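Local coordinates for putative metal resistance protein (PDB 6C29), which probably relays reducing power to the periplasmic disulfide isomerase ScsC, the chain here being the N-terminal periplasmic part of the protein, a tandem of immunoglobulin-fold domains, at residues A3-W7 against V18-A22; K31-E35 against F137-Y141; P149-I155 against Y236-V240; Y184-P188 against K225-F229. One frame throughout, in Å; residues are numbered along the deposited sequence. Where two conformers were deposited one is given.

Interactions 1 and 2 sit side by side in the first immunoglobulin fold, their centres about 9 Å apart; interactions 3 and 4 share the second, about 14 Å apart. The first pair builds on the neighbouring strands 16-24 and 30-38 and is tied together by the R19-E35 salt bridge. The second pair uses the neighbouring strands 226-233 and 236-243, where the backbones of F229 and V240 meet. Interaction 3 is a surface contact, made largely by backbone carbonyls gripping an arginine and a tyrosine. The others are partly buried: a salt bridge and a CH-pi contact in 1, a leucine and lysine against aromatic rings in 2, and a carboxylate-hydroxyl bond beside apolar packing in 4.

Interaction 1 (A3-W7 against V18-A22); sequences ADTGW and VRATA
R19 reaches across to D4 and W7 with a fully extended chain, its CG anti to the backbone N (chi1 174°). On the way it crosses the indole of W7: CB of R19 stands 3.6 Å from the centroid of the W7 six-membered ring, almost straight above it, a CH-pi contact. Beyond, R19 grips the D4 carboxylate side-on, NE bonding OD1 at 2.9 Å and NH2 bonding OD2 at 3.0 Å. The planes stand 64° apart, and both oxygens are met from above the carboxylate plane. G6 N reaches D4 OD1 from the opposite face at 2.8 Å and closes an Asx turn, which fixes the acid for the arginine. The methyl CG2 of T21 lies over one face of the guanidinium, and NH1 pairs with E35. T5 turns its hydroxyl to the strand as a backbone mimic: OG1 accepts from A20 N at 2.9 Å and donates to G6 O, while T5 N bonds A20 O at 2.9 Å. With A22 N held by A3 O and a single bridge between D4 and T21, residues 3-7, irregular and turned at T5-G6, run antiparallel to strand 16-24, along the outer edge of a sheet of the N-terminal immunoglobulin fold.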
loop_
_atom_site.group_PDB
_atom_site.type_symbol
_atom_site.label_atom_id
_atom_site.label_comp_id
_atom_site.label_asym_id
_atom_site.label_seq_id
_atom_site.Cartn_x
_atom_site.Cartn_y
_atom_site.Cartn_z
ATOM N N ALA A 3 -22.643 -2.577 11.465
ATOM C CA ALA A 3 -21.228 -2.502 11.849
ATOM C C ALA A 3 -20.564 -1.493 10.928
ATOM O O ALA A 3 -20.029 -1.849 9.893
ATOM C CB ALA A 3 -20.578 -3.851 11.742
ATOM N N ASP A 4 -20.670 -0.227 11.307
ATOM C CA ASP A 4 -20.425 0.897 10.405
ATOM C C ASP A 4 -20.183 2.153 11.239
ATOM O O ASP A 4 -21.045 2.570 12.007
ATOM C CB ASP A 4 -21.630 1.034 9.471
ATOM C CG ASP A 4 -21.536 2.189 8.485
ATOM O OD1 ASP A 4 -20.530 2.937 8.427
ATOM O OD2 ASP A 4 -22.537 2.357 7.766
ATOM N N THR A 5 -19.007 2.740 11.126
ATOM C CA THR A 5 -18.697 3.938 11.877
ATOM C C THR A 5 -19.419 5.169 11.369
ATOM O O THR A 5 -19.456 6.164 12.066
ATOM C CB THR A 5 -17.187 4.277 11.835
ATOM O OG1 THR A 5 -16.789 4.493 10.476
ATOM C CG2 THR A 5 -16.355 3.152 12.404
ATOM N N GLY A 6 -19.944 5.114 10.141
ATOM C CA GLY A 6 -20.323 6.319 9.434
ATOM C C GLY A 6 -19.097 7.106 9.014
ATOM O O GLY A 6 -17.948 6.710 9.292
ATOM N N TRP A 7 -19.321 8.227 8.330
ATOM C CA TRP A 7 -18.205 9.056 7.852
ATOM C C TRP A 7 -17.711 9.936 8.989
ATOM O O TRP A 7 -18.475 10.723 9.576
ATOM C CB TRP A 7 -18.624 9.871 6.612
ATOM C CG TRP A 7 -18.730 8.980 5.409
ATOM C CD1 TRP A 7 -19.869 8.439 4.880
ATOM C CD2 TRP A 7 -17.654 8.497 4.604
ATOM N NE1 TRP A 7 -19.560 7.637 3.808
ATOM C CE2 TRP A 7 -18.206 7.671 3.604
ATOM C CE3 TRP A 7 -16.272 8.675 4.633
ATOM C CZ2 TRP A 7 -17.431 7.034 2.661
ATOM C CZ3 TRP A 7 -15.504 8.041 3.678
ATOM C CH2 TRP A 7 -16.087 7.231 2.708
ATOM N N VAL A 18 -13.134 9.538 6.870
ATOM C CA VAL A 18 -12.911 8.096 6.866
ATOM C C VAL A 18 -14.115 7.351 7.378
ATOM O O VAL A 18 -14.921 7.861 8.137
ATOM C CB VAL A 18 -11.658 7.672 7.701
ATOM C CG1 VAL A 18 -10.405 8.519 7.313
ATOM C CG2 VAL A 18 -11.928 7.755 9.179
ATOM N N ARG A 19 -14.268 6.125 6.904
ATOM C CA ARG A 19 -15.381 5.274 7.293
ATOM C C ARG A 19 -14.903 3.850 7.367
ATOM O O ARG A 19 -14.225 3.410 6.455
ATOM C CB ARG A 19 -16.521 5.371 6.280
ATOM C CG ARG A 19 -17.688 4.387 6.550
ATOM C CD ARG A 19 -18.841 4.623 5.553
ATOM N NE ARG A 19 -19.959 3.678 5.688
ATOM C CZ ARG A 19 -20.395 2.857 4.727
ATOM N NH1 ARG A 19 -19.796 2.793 3.537
ATOM N NH2 ARG A 19 -21.452 2.082 4.962
ATOM N N ALA A 20 -15.269 3.129 8.427
ATOM C CA ALA A 20 -14.983 1.719 8.529
ATOM C C ALA A 20 -16.263 0.921 8.678
ATOM O O ALA A 20 -17.189 1.341 9.387
ATOM C CB ALA A 20 -14.061 1.437 9.676
ATOM N N THR A 21 -16.309 -0.213 7.997
ATOM C CA THR A 21 -17.410 -1.160 8.081
ATOM C C THR A 21 -16.822 -2.550 8.262
ATOM O O THR A 21 -15.661 -2.770 7.934
ATOM C CB THR A 21 -18.277 -1.136 6.841
ATOM O OG1 THR A 21 -17.462 -1.341 5.679
ATOM C CG2 THR A 21 -19.021 0.193 6.751
ATOM N N ALA A 22 -17.587 -3.467 8.821
ATOM C CA ALA A 22 -17.029 -4.760 9.139
ATOM C C ALA A 22 -18.056 -5.861 9.199
ATOM O O ALA A 22 -19.237 -5.612 9.379
ATOM C CB ALA A 22 -16.285 -4.685 10.469
#

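Interaction 2 (K31-E35 against F137-Y141); sequences KILLE and FEWQY
The K31 chain crosses over one face of the Y141 ring. It bends at its third torsion (chi3 61°), which brings K31 CE over the middle of the Y141 ring, 3.4 Å from its centroid. The ammonium group then sits above the same face, K31 NZ 4.3 Å from the Y141 centroid in a cation-pi contact, and goes on to a salt bridge with E138, NZ to OE1 3.1 Å, on the syn side, though tilted out of the carboxylate plane. L33 buries nearly as much surface as K31. Its CG lies 3.5 Å from Y141 CD2, and its CD1 enters the helix surface, 3.6 Å from Q140 CB and 4.0 Å from F137 CE1. Helix 137-145, the single helix of the chain, thus packs over the outer face of a sheet of the first immunoglobulin fold, lying after that fold's last strand; the segment axes cross at 66° and approach to 9.4 Å. K31, L33 and E35 face the helix, whereas I32 and L34 point into the sandwich toward strands 57-60 and 104-114. The Y141 hydroxyl, on a buried residue, is satisfied by the carbonyl of I95. The F137 ring comes up beside the strand backbone, with CZ 3.4 Å from K31 O. At the far end E35, whose main partner is R19, is joined to Q140 through a water that donates to E35 OE1 and accepts from Q140 NE2.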
loop_
_atom_site.group_PDB
_atom_site.type_symbol
_atom_site.label_atom_id
_atom_site.label_comp_id
_atom_site.label_asym_id
_atom_site.label_seq_id
_atom_site.Cartn_x
_atom_site.Cartn_y
_atom_site.Cartn_z
ATOM N N LYS A 31 -13.643 -9.142 8.687
ATOM C CA LYS A 31 -13.279 -8.385 7.497
ATOM C C LYS A 31 -13.685 -6.941 7.755
ATOM O O LYS A 31 -14.802 -6.682 8.222
ATOM C CB LYS A 31 -13.994 -8.935 6.263
ATOM C CG LYS A 31 -13.466 -10.282 5.826
ATOM C CD LYS A 31 -14.333 -10.943 4.753
ATOM C CE LYS A 31 -14.446 -10.159 3.469
ATOM N NZ LYS A 31 -15.239 -10.973 2.512
ATOM N N ILE A 32 -12.768 -6.022 7.463
ATOM C CA ILE A 32 -12.957 -4.592 7.666
ATOM C C ILE A 32 -12.630 -3.870 6.363
ATOM O O ILE A 32 -11.626 -4.178 5.713
ATOM C CB ILE A 32 -12.050 -4.097 8.789
ATOM C CG1 ILE A 32 -12.426 -4.792 10.095
ATOM C CG2 ILE A 32 -12.142 -2.611 8.960
ATOM C CD1 ILE A 32 -11.263 -4.948 10.978
ATOM N N LEU A 33 -13.453 -2.900 5.991
ATOM C CA LEU A 33 -13.143 -1.995 4.908
ATOM C C LEU A 33 -12.937 -0.636 5.477
ATOM O O LEU A 33 -13.825 -0.104 6.130
ATOM C CB LEU A 33 -14.263 -1.923 3.870
ATOM C CG LEU A 33 -14.345 -3.093 2.913
ATOM C CD1 LEU A 33 -15.609 -3.003 2.092
ATOM C CD2 LEU A 33 -13.126 -3.098 1.978
ATOM N N LEU A 34 -11.781 -0.060 5.233
ATOM C CA LEU A 34 -11.463 1.289 5.663
ATOM C C LEU A 34 -11.462 2.203 4.450
ATOM O O LEU A 34 -10.566 2.126 3.626
ATOM C CB LEU A 34 -10.115 1.337 6.354
ATOM C CG LEU A 34 -9.666 2.713 6.751
ATOM C CD1 LEU A 34 -10.601 3.282 7.813
ATOM C CD2 LEU A 34 -8.236 2.653 7.267
ATOM N N GLU A 35 -12.460 3.068 4.319
ATOM C CA GLU A 35 -12.563 4.005 3.217
ATOM C C GLU A 35 -11.962 5.342 3.641
ATOM O O GLU A 35 -12.230 5.826 4.746
ATOM C CB GLU A 35 -14.021 4.239 2.815
ATOM C CG GLU A 35 -14.755 2.994 2.365
ATOM C CD GLU A 35 -16.255 3.243 2.252
ATOM O OE1 GLU A 35 -16.715 3.753 1.191
ATOM O OE2 GLU A 35 -16.968 3.012 3.254
ATOM N N PHE A 137 -21.793 -4.871 1.618
ATOM C CA PHE A 137 -20.427 -5.024 2.135
ATOM C C PHE A 137 -19.585 -5.978 1.291
ATOM O O PHE A 137 -18.432 -5.657 0.992
ATOM C CB PHE A 137 -20.469 -5.495 3.590
ATOM C CG PHE A 137 -19.122 -5.655 4.209
ATOM C CD1 PHE A 137 -18.457 -4.569 4.732
ATOM C CD2 PHE A 137 -18.528 -6.906 4.297
ATOM C CE1 PHE A 137 -17.229 -4.713 5.308
ATOM C CE2 PHE A 137 -17.284 -7.059 4.896
ATOM C CZ PHE A 137 -16.637 -5.973 5.395
ATOM N N GLU A 138 -20.126 -7.140 0.923
ATOM C CA GLU A 138 -19.360 -8.159 0.186
ATOM C C GLU A 138 -18.956 -7.608 -1.197
ATOM O O GLU A 138 -17.803 -7.765 -1.639
ATOM C CB GLU A 138 -20.175 -9.453 0.064
ATOM C CG GLU A 138 -19.426 -10.642 -0.523
ATOM C CD GLU A 138 -18.322 -11.204 0.393
ATOM O OE1 GLU A 138 -18.210 -10.758 1.562
ATOM O OE2 GLU A 138 -17.568 -12.105 -0.060
ATOM N N TRP A 139 -19.869 -6.900 -1.848
ATOM C CA TRP A 139 -19.552 -6.243 -3.107
ATOM C C TRP A 139 -18.478 -5.184 -2.922
ATOM O O TRP A 139 -17.535 -5.116 -3.737
ATOM C CB TRP A 139 -20.802 -5.602 -3.707
ATOM C CG TRP A 139 -20.560 -4.838 -4.981
ATOM C CD1 TRP A 139 -20.443 -5.347 -6.255
ATOM C CD2 TRP A 139 -20.420 -3.413 -5.104
ATOM N NE1 TRP A 139 -20.224 -4.313 -7.155
ATOM C CE2 TRP A 139 -20.205 -3.125 -6.475
ATOM C CE3 TRP A 139 -20.446 -2.358 -4.194
ATOM C CZ2 TRP A 139 -20.056 -1.810 -6.956
ATOM C CZ3 TRP A 139 -20.279 -1.051 -4.680
ATOM C CH2 TRP A 139 -20.092 -0.801 -6.044
ATOM N N GLN A 140 -18.629 -4.325 -1.913
ATOM C CA GLN A 140 -17.619 -3.311 -1.647
ATOM C C GLN A 140 -16.277 -3.969 -1.368
ATOM O O GLN A 140 -15.275 -3.494 -1.867
ATOM C CB GLN A 140 -18.006 -2.399 -0.460
ATOM C CG GLN A 140 -19.158 -1.393 -0.733
ATOM C CD GLN A 140 -19.027 -0.140 0.149
ATOM O OE1 GLN A 140 -18.182 -0.080 1.058
ATOM N NE2 GLN A 140 -19.841 0.868 -0.134
ATOM N N TYR A 141 -16.267 -5.070 -0.621
ATOM C CA TYR A 141 -15.006 -5.736 -0.274
ATOM C C TYR A 141 -14.358 -6.302 -1.545
ATOM O O TYR A 141 -13.134 -6.181 -1.736
ATOM C CB TYR A 141 -15.233 -6.867 0.749
ATOM C CG TYR A 141 -14.016 -7.122 1.565
ATOM C CD1 TYR A 141 -13.001 -7.922 1.108
ATOM C CD2 TYR A 141 -13.880 -6.538 2.819
ATOM C CE1 TYR A 141 -11.888 -8.103 1.858
ATOM C CE2 TYR A 141 -12.771 -6.707 3.574
ATOM C CZ TYR A 141 -11.784 -7.507 3.103
ATOM O OH TYR A 141 -10.624 -7.728 3.825
HETATM O O HOH W 1 -15.338 -10.549 0.014
HETATM O O HOH W 2 -19.273 3.960 0.688
#

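Interaction 3 (P149-I155 against Y236-V240); sequences PVTSGLI and YSRQV
The guanidinium of R238 lies sandwiched within the loop 149-155: the side chain of I155 covers one face, T151 O stands 3.2 Å above the plane on the opposite one, and G153 O is at the edge, bonded by NH1 at 2.9 Å. NH2 holds a water near that plane. The second flat group, the ring of Y236, has S152 O at its edge, where the hydroxyl OH donates to that oxygen at 2.7 Å, while L154 CB approaches its CD1 at 3.7 Å and V150 CG2 also packs against the ring. Residues 149-151 run parallel to strand 236-243, an outer strand of the three-stranded sheet in the second immunoglobulin fold; the pairing recalls that of the first and last strands in many immunoglobulin domains. The pairing here is a single bridge between V150 and R238, with V150 N bonding S237 O at 3.0 Å and Q239 N bonding V150 O at 2.8 Å. CB of R238 points away overall while still touching L154, and the bend at chi2 (67°) carries the guanidinium back. There R238 NE bonds its own neighbour's carbonyl, Q239 O, at 2.8 Å, which with the NH1 bond fixes the rotation of the group. G153 O also takes the I155 N, from the same face as NH1. Outside the pair, S237 OG is bonded to S73 and Q239 to R47. Beyond the arginine, I155 CD1 presses on V240 CG2 at 3.3 Å, tighter than ordinary van der Waals contact.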
loop_
_atom_site.group_PDB
_atom_site.type_symbol
_atom_site.label_atom_id
_atom_site.label_comp_id
_atom_site.label_asym_id
_atom_site.label_seq_id
_atom_site.Cartn_x
_atom_site.Cartn_y
_atom_site.Cartn_z
ATOM N N PRO A 149 -2.677 -5.742 -5.634
ATOM C CA PRO A 149 -1.805 -6.564 -6.472
ATOM C C PRO A 149 -1.875 -8.056 -6.140
ATOM O O PRO A 149 -2.094 -8.427 -4.992
ATOM C CB PRO A 149 -0.431 -5.991 -6.191
ATOM C CG PRO A 149 -0.661 -4.564 -5.766
ATOM C CD PRO A 149 -1.912 -4.716 -4.928
ATOM N N VAL A 150 -1.754 -8.895 -7.165
ATOM C CA VAL A 150 -1.739 -10.349 -6.991
ATOM C C VAL A 150 -0.346 -10.892 -7.181
ATOM O O VAL A 150 0.527 -10.194 -7.638
ATOM C CB VAL A 150 -2.725 -11.033 -7.934
ATOM C CG1 VAL A 150 -4.150 -10.642 -7.495
ATOM C CG2 VAL A 150 -2.458 -10.700 -9.339
ATOM N N THR A 151 -0.138 -12.144 -6.780
ATOM C CA THR A 151 1.222 -12.676 -6.705
ATOM C C THR A 151 1.531 -13.580 -7.893
ATOM O O THR A 151 2.554 -14.244 -7.923
ATOM C CB THR A 151 1.436 -13.469 -5.403
ATOM O OG1 THR A 151 0.399 -14.444 -5.292
ATOM C CG2 THR A 151 1.423 -12.521 -4.203
ATOM N N SER A 152 0.670 -13.598 -8.880
ATOM C CA SER A 152 0.992 -14.304 -10.113
ATOM C C SER A 152 0.520 -13.502 -11.303
ATOM O O SER A 152 -0.256 -12.541 -11.164
ATOM C CB SER A 152 0.385 -15.706 -10.145
ATOM O OG SER A 152 -1.014 -15.626 -10.117
ATOM N N GLY A 153 1.037 -13.886 -12.460
ATOM C CA GLY A 153 0.741 -13.245 -13.715
ATOM C C GLY A 153 1.658 -12.059 -14.000
ATOM O O GLY A 153 2.500 -11.642 -13.181
ATOM N N LEU A 154 1.440 -11.514 -15.181
ATOM C CA LEU A 154 2.164 -10.360 -15.746
ATOM C C LEU A 154 3.639 -10.631 -16.024
ATOM O O LEU A 154 4.091 -10.345 -17.134
ATOM C CB LEU A 154 2.034 -9.105 -14.866
ATOM C CG LEU A 154 2.534 -7.823 -15.575
ATOM C CD1 LEU A 154 1.791 -7.595 -16.883
ATOM C CD2 LEU A 154 2.443 -6.631 -14.673
ATOM N N ILE A 155 4.414 -11.090 -15.044
ATOM C CA ILE A 155 5.822 -11.362 -15.292
ATOM C C ILE A 155 6.131 -12.843 -15.205
ATOM O O ILE A 155 5.516 -13.579 -14.425
ATOM C CB ILE A 155 6.729 -10.601 -14.329
ATOM C CG1 ILE A 155 6.530 -11.073 -12.901
ATOM C CG2 ILE A 155 6.503 -9.060 -14.480
ATOM C CD1 ILE A 155 7.592 -10.632 -12.027
ATOM N N TYR A 236 -3.313 -4.455 -14.957
ATOM C CA TYR A 236 -2.923 -5.563 -14.106
ATOM C C TYR A 236 -1.863 -5.128 -13.148
ATOM O O TYR A 236 -1.018 -4.329 -13.505
ATOM C CB TYR A 236 -2.395 -6.721 -14.950
ATOM C CG TYR A 236 -2.405 -8.083 -14.291
ATOM C CD1 TYR A 236 -1.373 -8.496 -13.441
ATOM C CD2 TYR A 236 -3.443 -8.972 -14.540
ATOM C CE1 TYR A 236 -1.384 -9.796 -12.831
ATOM C CE2 TYR A 236 -3.468 -10.241 -13.964
ATOM C CZ TYR A 236 -2.441 -10.646 -13.118
ATOM O OH TYR A 236 -2.495 -11.913 -12.575
ATOM N N SER A 237 -1.898 -5.657 -11.935
ATOM C CA SER A 237 -0.947 -5.307 -10.911
ATOM C C SER A 237 -0.395 -6.540 -10.243
ATOM O O SER A 237 -1.151 -7.318 -9.679
ATOM C CB SER A 237 -1.621 -4.416 -9.885
ATOM O OG SER A 237 -0.716 -4.020 -8.890
ATOM N N ARG A 238 0.929 -6.682 -10.264
ATOM C CA ARG A 238 1.645 -7.856 -9.764
ATOM C C ARG A 238 2.627 -7.483 -8.678
ATOM O O ARG A 238 3.499 -6.634 -8.878
ATOM C CB ARG A 238 2.388 -8.529 -10.932
ATOM C CG ARG A 238 3.440 -9.569 -10.584
ATOM C CD ARG A 238 2.907 -10.857 -9.955
ATOM N NE ARG A 238 3.994 -11.650 -9.384
ATOM C CZ ARG A 238 4.664 -12.583 -10.035
ATOM N NH1 ARG A 238 4.364 -12.900 -11.280
ATOM N NH2 ARG A 238 5.634 -13.208 -9.413
ATOM N N GLN A 239 2.481 -8.155 -7.542
ATOM C CA GLN A 239 3.419 -8.115 -6.438
ATOM C C GLN A 239 4.514 -9.145 -6.652
ATOM O O GLN A 239 4.220 -10.328 -6.873
ATOM C CB GLN A 239 2.658 -8.391 -5.142
ATOM C CG GLN A 239 3.545 -8.638 -3.952
ATOM C CD GLN A 239 4.283 -7.403 -3.488
ATOM O OE1 GLN A 239 3.736 -6.313 -3.434
ATOM N NE2 GLN A 239 5.555 -7.576 -3.153
ATOM N N VAL A 240 5.759 -8.687 -6.615
ATOM C CA VAL A 240 6.931 -9.534 -6.746
ATOM C C VAL A 240 7.684 -9.559 -5.431
ATOM O O VAL A 240 7.934 -8.512 -4.811
ATOM C CB VAL A 240 7.838 -9.010 -7.842
ATOM C CG1 VAL A 240 9.070 -9.874 -7.951
ATOM C CG2 VAL A 240 7.124 -8.986 -9.158
HETATM O O HOH W 3 6.481 -15.139 -11.496
#

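Interaction 4 (Y184-P188 against K225-F229); sequences YLDPP and KALSF
S228 and D186 meet by hydroxyl and carboxylate: S228 OG donates to D186 OD2 at 2.7 Å, coming from above the carboxylate plane. Beside this, D186 N bonds S228 O at 3.0 Å and nearly straight (174°). The two strands, 182-186 and 226-233, are antiparallel neighbours in the smaller sheet of the second immunoglobulin fold. L185 and F229 form a non-hydrogen-bonded pair whose CA atoms are 4.2 Å apart, and their side chains lie alongside each other on the other face from D186 and S228, L185 CG being 3.8 Å from F229 CB. F229 takes the setting with CG between its N and carbonyl carbon (chi1 62°), which swings the ring off L185 so that CB makes the contact; the ring packs on L169 and L171 of strand 166-173. Farther along, P188 CG rests on K225 CB at 3.9 Å, and a water donates to both D186 O and A226 O where the chains diverge. The second shell fixes the acid: R47 forms a salt bridge to D186 OD2 and S48 OG bonds OD1. These residues, like Q85, whose NE2 bonds L185 O, come from the preceding domain, so the strand end is held across the domain junction. The serine is held in turn by Q239, whose NE2 bonds S228 OG.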
loop_
_atom_site.group_PDB
_atom_site.type_symbol
_atom_site.label_atom_id
_atom_site.label_comp_id
_atom_site.label_asym_id
_atom_site.label_seq_id
_atom_site.Cartn_x
_atom_site.Cartn_y
_atom_site.Cartn_z
ATOM N N TYR A 184 6.706 0.195 -8.337
ATOM C CA TYR A 184 6.639 0.769 -7.002
ATOM C C TYR A 184 7.406 -0.147 -6.080
ATOM O O TYR A 184 7.048 -1.297 -5.911
ATOM C CB TYR A 184 5.187 0.899 -6.561
ATOM C CG TYR A 184 4.358 1.586 -7.615
ATOM C CD1 TYR A 184 4.378 2.955 -7.736
ATOM C CD2 TYR A 184 3.569 0.868 -8.471
ATOM C CE1 TYR A 184 3.652 3.605 -8.723
ATOM C CE2 TYR A 184 2.814 1.486 -9.455
ATOM C CZ TYR A 184 2.852 2.864 -9.581
ATOM O OH TYR A 184 2.103 3.509 -10.545
ATOM N N LEU A 185 8.480 0.358 -5.482
ATOM C CA LEU A 185 9.391 -0.502 -4.716
ATOM C C LEU A 185 9.347 -0.261 -3.218
ATOM O O LEU A 185 9.162 0.859 -2.773
ATOM C CB LEU A 185 10.832 -0.314 -5.212
ATOM C CG LEU A 185 11.091 -0.765 -6.642
ATOM C CD1 LEU A 185 11.247 0.403 -7.578
ATOM C CD2 LEU A 185 12.286 -1.599 -6.681
ATOM N N ASP A 186 9.548 -1.341 -2.453
ATOM C CA ASP A 186 9.721 -1.319 -1.011
ATOM C C ASP A 186 11.215 -1.353 -0.678
ATOM O O ASP A 186 11.855 -2.398 -0.856
ATOM C CB ASP A 186 9.040 -2.528 -0.367
ATOM C CG ASP A 186 7.548 -2.601 -0.683
ATOM O OD1 ASP A 186 6.794 -1.814 -0.094
ATOM O OD2 ASP A 186 7.139 -3.449 -1.481
ATOM N N PRO A 187 11.785 -0.255 -0.172
ATOM C CA PRO A 187 13.222 -0.296 0.159
ATOM C C PRO A 187 13.499 -1.083 1.422
ATOM O O PRO A 187 12.644 -1.159 2.328
ATOM C CB PRO A 187 13.595 1.182 0.331
ATOM C CG PRO A 187 12.314 1.883 0.675
ATOM C CD PRO A 187 11.170 1.059 0.104
ATOM N N PRO A 188 14.696 -1.689 1.501
ATOM C CA PRO A 188 15.080 -2.303 2.771
ATOM C C PRO A 188 15.187 -1.267 3.864
ATOM O O PRO A 188 15.359 -0.078 3.585
ATOM C CB PRO A 188 16.452 -2.933 2.469
ATOM C CG PRO A 188 16.528 -3.053 1.006
ATOM C CD PRO A 188 15.715 -1.897 0.456
ATOM N N LYS A 225 19.332 -8.629 0.340
ATOM C CA LYS A 225 18.157 -8.058 1.006
ATOM C C LYS A 225 16.895 -8.298 0.176
ATOM O O LYS A 225 16.966 -8.663 -1.004
ATOM C CB LYS A 225 18.336 -6.547 1.220
ATOM C CG LYS A 225 19.565 -6.137 2.006
ATOM C CD LYS A 225 19.553 -6.438 3.490
ATOM C CE LYS A 225 20.814 -5.802 4.099
ATOM N NZ LYS A 225 20.893 -5.787 5.582
ATOM N N ALA A 226 15.727 -8.063 0.771
ATOM C CA ALA A 226 14.465 -8.341 0.094
ATOM C C ALA A 226 14.254 -7.407 -1.082
ATOM O O ALA A 226 14.504 -6.191 -0.986
ATOM C CB ALA A 226 13.306 -8.234 1.062
ATOM N N LEU A 227 13.840 -7.994 -2.201
ATOM C CA LEU A 227 13.398 -7.260 -3.374
ATOM C C LEU A 227 11.893 -7.444 -3.464
ATOM O O LEU A 227 11.386 -8.478 -3.878
ATOM C CB LEU A 227 14.094 -7.758 -4.642
ATOM C CG LEU A 227 13.642 -7.091 -5.947
ATOM C CD1 LEU A 227 13.867 -5.587 -5.937
ATOM C CD2 LEU A 227 14.349 -7.709 -7.107
ATOM N N SER A 228 11.185 -6.396 -3.105
ATOM C CA SER A 228 9.720 -6.393 -3.064
ATOM C C SER A 228 9.260 -5.188 -3.844
ATOM O O SER A 228 9.750 -4.055 -3.625
ATOM C CB SER A 228 9.219 -6.322 -1.617
ATOM O OG SER A 228 7.815 -6.106 -1.546
ATOM N N PHE A 229 8.333 -5.408 -4.779
ATOM C CA PHE A 229 7.809 -4.325 -5.579
ATOM C C PHE A 229 6.498 -4.751 -6.208
ATOM O O PHE A 229 6.170 -5.929 -6.265
ATOM C CB PHE A 229 8.831 -3.859 -6.638
ATOM C CG PHE A 229 9.218 -4.896 -7.639
ATOM C CD1 PHE A 229 8.506 -5.075 -8.805
ATOM C CD2 PHE A 229 10.352 -5.650 -7.433
ATOM C CE1 PHE A 229 8.901 -6.016 -9.745
ATOM C CE2 PHE A 229 10.766 -6.589 -8.382
ATOM C CZ PHE A 229 10.046 -6.765 -9.527
HETATM O O HOH W 4 13.332 -3.933 -2.256
#